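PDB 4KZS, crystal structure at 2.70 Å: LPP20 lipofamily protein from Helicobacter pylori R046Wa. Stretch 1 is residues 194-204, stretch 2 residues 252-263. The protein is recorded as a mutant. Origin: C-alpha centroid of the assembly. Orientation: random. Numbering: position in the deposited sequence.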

# COMPACT_ATOMS: atom_id res chain seq x y z
N ALA A 194 -15.61 23.86 9.76
CA ALA A 194 -14.68 24.13 8.68
C ALA A 194 -13.42 23.31 8.93
O ALA A 194 -13.03 22.49 8.09
N ALA A 195 -12.84 23.51 10.12
CA ALA A 195 -11.68 22.73 10.61
C ALA A 195 -11.80 21.24 10.29
O ALA A 195 -10.84 20.59 9.90
N LEU A 196 -12.99 20.73 10.46
CA LEU A 196 -13.18 19.33 10.30
C LEU A 196 -13.14 18.97 8.85
O LEU A 196 -12.33 18.13 8.46
N ILE A 197 -14.01 19.61 8.05
CA ILE A 197 -14.03 19.37 6.60
C ILE A 197 -12.64 19.55 5.99
O ILE A 197 -12.27 18.80 5.10
N SER A 198 -11.89 20.53 6.49
CA SER A 198 -10.55 20.79 6.09
C SER A 198 -9.60 19.63 6.38
O SER A 198 -8.67 19.40 5.62
N ALA A 199 -9.79 18.96 7.51
CA ALA A 199 -8.91 17.86 7.88
C ALA A 199 -9.37 16.58 7.14
O ALA A 199 -8.60 15.86 6.52
N TYR A 200 -10.67 16.34 7.22
CA TYR A 200 -11.31 15.33 6.43
C TYR A 200 -10.81 15.41 5.00
O TYR A 200 -10.81 14.41 4.31
N ALA A 201 -10.39 16.59 4.54
CA ALA A 201 -10.07 16.82 3.13
C ALA A 201 -8.67 16.37 2.72
O ALA A 201 -8.39 16.14 1.52
N ARG A 202 -7.77 16.25 3.71
CA ARG A 202 -6.41 15.79 3.39
C ARG A 202 -6.37 14.26 3.17
O ARG A 202 -5.31 13.66 2.97
N VAL A 203 -7.57 13.68 3.15
CA VAL A 203 -7.76 12.26 3.06
C VAL A 203 -9.02 11.99 2.25
O VAL A 203 -9.18 10.92 1.71
N LEU A 204 -9.90 12.97 2.16
CA LEU A 204 -11.22 12.76 1.52
C LEU A 204 -11.58 13.90 0.55
O LEU A 204 -10.99 14.96 0.61
N ASP A 252 -6.84 21.33 17.62
CA ASP A 252 -6.46 19.93 17.74
C ASP A 252 -7.51 18.91 17.38
O ASP A 252 -7.13 17.82 16.97
N GLU A 253 -8.80 19.21 17.54
CA GLU A 253 -9.78 18.20 17.12
C GLU A 253 -9.54 17.87 15.65
O GLU A 253 -9.92 16.81 15.16
N LYS A 254 -8.87 18.80 14.97
CA LYS A 254 -8.46 18.63 13.58
C LYS A 254 -7.11 17.90 13.53
O LYS A 254 -7.02 16.76 13.06
N ASN A 255 -6.09 18.56 14.04
CA ASN A 255 -4.73 18.03 14.13
C ASN A 255 -4.70 16.58 14.65
O ASN A 255 -3.80 15.80 14.33
N LYS A 256 -5.71 16.24 15.44
CA LYS A 256 -5.81 14.93 16.02
C LYS A 256 -6.73 14.08 15.16
O LYS A 256 -6.54 12.86 15.08
N ASN A 257 -7.71 14.69 14.52
CA ASN A 257 -8.62 13.91 13.65
C ASN A 257 -7.89 13.24 12.48
O ASN A 257 -8.17 12.10 12.12
N PHE A 258 -6.96 13.97 11.87
CA PHE A 258 -6.18 13.41 10.79
C PHE A 258 -5.62 12.09 11.30
O PHE A 258 -6.12 11.00 10.91
N ALA A 259 -4.65 12.22 12.22
CA ALA A 259 -3.92 11.10 12.83
C ALA A 259 -4.84 9.91 13.17
O ALA A 259 -4.46 8.75 12.96
N ILE A 260 -6.05 10.19 13.64
CA ILE A 260 -7.07 9.18 13.79
C ILE A 260 -7.38 8.50 12.45
O ILE A 260 -7.15 7.31 12.30
N THR A 261 -7.88 9.29 11.49
CA THR A 261 -8.47 8.78 10.22
C THR A 261 -7.34 8.08 9.43
O THR A 261 -7.55 7.05 8.79
N ARG A 262 -6.14 8.63 9.51
CA ARG A 262 -5.01 8.03 8.81
C ARG A 262 -4.81 6.60 9.30
O ARG A 262 -5.08 5.64 8.58
N LEU A 263 -4.39 6.48 10.56
CA LEU A 263 -4.13 5.20 11.21
C LEU A 263 -5.41 4.35 11.39
O LEU A 263 -5.47 3.53 12.29

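The two helices run in nearly the same direction, 24° between their axes, and approach to 8.9 Å. In the helical part of stretch 1, the residues whose CA-to-CB bonds point toward stretch 2 are the alanines A195 and A199, and their methyls meet the long K254. From stretch 2, K254, N257 and F258 all point toward stretch 1 with chi1 in t. No hydrogen bond crosses between the stretches, so packing carries the contact.

A194 points away and contributes nothing. A195 points toward stretch 2 and meets the aliphatic shaft of K254: its CB lies 3.9 Å from CD of K254, and its backbone O is closer still, 3.0 Å from that same CD. K254 runs t, t and then p, p, so the chain first extends across the alanines and then bends.

L196 leaves its backbone sideways, yet its m,t rotamer brings CD2 to 3.9 Å from OE1 of E253 and 4.4 Å from ND2 of N257. An apolar methyl thus rests against two polar side chains; the other carboxylate oxygen of E253, OE2, is hydrogen-bonded elsewhere in the structure. I197 turns away, while S198, sideways at the margin with chi1 t, only brushes K254, OG to CD 4.2 Å.

A199 marks a close backbone approach, with CA of A199 5.8 Å from CA of K254. Its CB sits 3.3 Å from CG of K254, so the methyl packs directly on the lysine shaft. Y200 starts away from stretch 2, but its ring swings back, with chi1 at -99°, between wells; CE2 comes 3.5 Å from ND2 of N257, which approaches the ring obliquely.

A201 is out of reach. Beyond it the contact changes character, from alanine against lysine to arginine against aromatic. R202 points toward stretch 2, and its p, t, m, 180° conformation lays the guanidinium flat on F258, planes 11° apart and centres 3.7 Å apart. CZ of R202 lies 3.2 Å from CE1 of F258 and 3.7 Å from the ring centroid, 35° off the normal, an off-centre cation-pi contact, while CD sits over the ring face, 3.6 Å from its centroid. Charge and methylene therefore share one face.

V203 points toward stretch 2 with chi1 at 144°, between wells, and takes the ring's edge, its CG2 3.6 Å from CE2 of F258. The same CG2 also lies 3.8 Å from NH1 of R262, near the plane of that guanidinium, reached by an extended t, t, t side chain. F258 is thereby held on a face by R202 and at an edge by V203, and it has the largest covered area in the contact.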

# COMPACT_ATOMS: atom_id res chain seq x y z
CB ALA A 194 -14.37 25.62 8.60
CB ALA A 195 -11.49 22.93 12.11
CB LEU A 196 -14.49 18.88 10.96
CG LEU A 196 -14.53 18.79 12.51
CD1 LEU A 196 -15.60 17.78 12.96
CD2 LEU A 196 -13.19 18.48 13.17
CB ILE A 197 -15.03 20.28 5.88
CG1 ILE A 197 -16.47 19.87 6.28
CG2 ILE A 197 -14.84 20.20 4.38
CD1 ILE A 197 -17.60 20.34 5.36
CB SER A 198 -10.07 22.03 6.85
OG SER A 198 -8.66 22.19 6.80
CB ALA A 199 -8.91 17.68 9.39
CB TYR A 200 -12.81 15.60 6.43
CG TYR A 200 -13.66 14.79 7.40
CD1 TYR A 200 -14.44 13.74 6.92
CD2 TYR A 200 -13.71 15.09 8.77
CE1 TYR A 200 -15.24 12.99 7.76
CE2 TYR A 200 -14.51 14.33 9.63
CZ TYR A 200 -15.28 13.28 9.11
OH TYR A 200 -16.10 12.49 9.89
CB ALA A 201 -10.24 18.29 2.79
CB ARG A 202 -5.35 16.33 4.39
CG ARG A 202 -5.59 15.99 5.83
CD ARG A 202 -4.53 16.59 6.76
NE ARG A 202 -3.14 16.33 6.34
CZ ARG A 202 -2.05 16.76 6.99
NH1 ARG A 202 -2.14 17.48 8.11
NH2 ARG A 202 -0.84 16.47 6.52
CB VAL A 203 -7.93 11.69 4.49
CG1 VAL A 203 -8.94 10.54 4.57
CG2 VAL A 203 -6.58 11.35 5.10
CB LEU A 204 -12.28 12.72 2.62
CG LEU A 204 -13.19 11.53 2.54
CD1 LEU A 204 -12.51 10.57 1.58
CD2 LEU A 204 -13.34 10.99 3.97
CB ASP A 252 -5.92 19.62 19.14
CG ASP A 252 -4.41 19.56 19.18
OD1 ASP A 252 -3.78 20.53 18.71
OD2 ASP A 252 -3.86 18.54 19.66
CB GLU A 253 -11.23 18.60 17.35
CG GLU A 253 -12.17 17.47 16.90
CD GLU A 253 -13.65 17.70 17.13
OE1 GLU A 253 -14.14 18.83 16.96
OE2 GLU A 253 -14.35 16.71 17.47
CB LYS A 254 -8.39 20.02 12.92
CG LYS A 254 -7.98 20.07 11.46
CD LYS A 254 -8.12 21.48 10.87
CE LYS A 254 -7.19 22.47 11.55
NZ LYS A 254 -5.78 22.01 11.52
CB ASN A 255 -3.89 18.94 15.05
CG ASN A 255 -4.30 20.42 15.00
OD1 ASN A 255 -3.97 21.20 15.91
ND2 ASN A 255 -5.02 20.81 13.95
CB LYS A 256 -6.35 15.01 17.46
CG LYS A 256 -6.52 13.66 18.15
CD LYS A 256 -7.79 13.57 19.00
CE LYS A 256 -9.10 13.67 18.21
NZ LYS A 256 -9.35 12.57 17.24
CB ASN A 257 -9.79 14.73 13.12
CG ASN A 257 -10.81 13.86 12.40
OD1 ASN A 257 -10.67 12.64 12.37
ND2 ASN A 257 -11.82 14.48 11.82
CB PHE A 258 -5.07 14.39 10.36
CG PHE A 258 -4.22 13.91 9.20
CD1 PHE A 258 -2.85 14.21 9.15
CD2 PHE A 258 -4.78 13.18 8.15
CE1 PHE A 258 -2.05 13.78 8.09
CE2 PHE A 258 -3.98 12.76 7.08
CZ PHE A 258 -2.62 13.07 7.05
CB ALA A 259 -3.11 11.56 14.05
CB ILE A 260 -8.36 9.75 14.45
CG1 ILE A 260 -8.13 10.02 15.96
CG2 ILE A 260 -9.61 8.90 14.12
CD1 ILE A 260 -8.06 8.81 16.92
CB THR A 261 -9.16 9.93 9.38
OG1 THR A 261 -9.24 11.16 10.12
CG2 THR A 261 -10.57 9.53 8.88
CB ARG A 262 -3.74 8.86 9.01
CG ARG A 262 -2.68 8.61 7.95
CD ARG A 262 -1.73 9.79 7.81
NE ARG A 262 -1.05 9.82 6.51
CZ ARG A 262 -1.64 10.08 5.34
NH1 ARG A 262 -2.94 10.31 5.27
NH2 ARG A 262 -0.92 10.09 4.23
CB LEU A 263 -3.43 5.43 12.56
CG LEU A 263 -2.40 6.57 12.68
CD1 LEU A 263 -1.90 6.75 14.11
CD2 LEU A 263 -1.20 6.43 11.75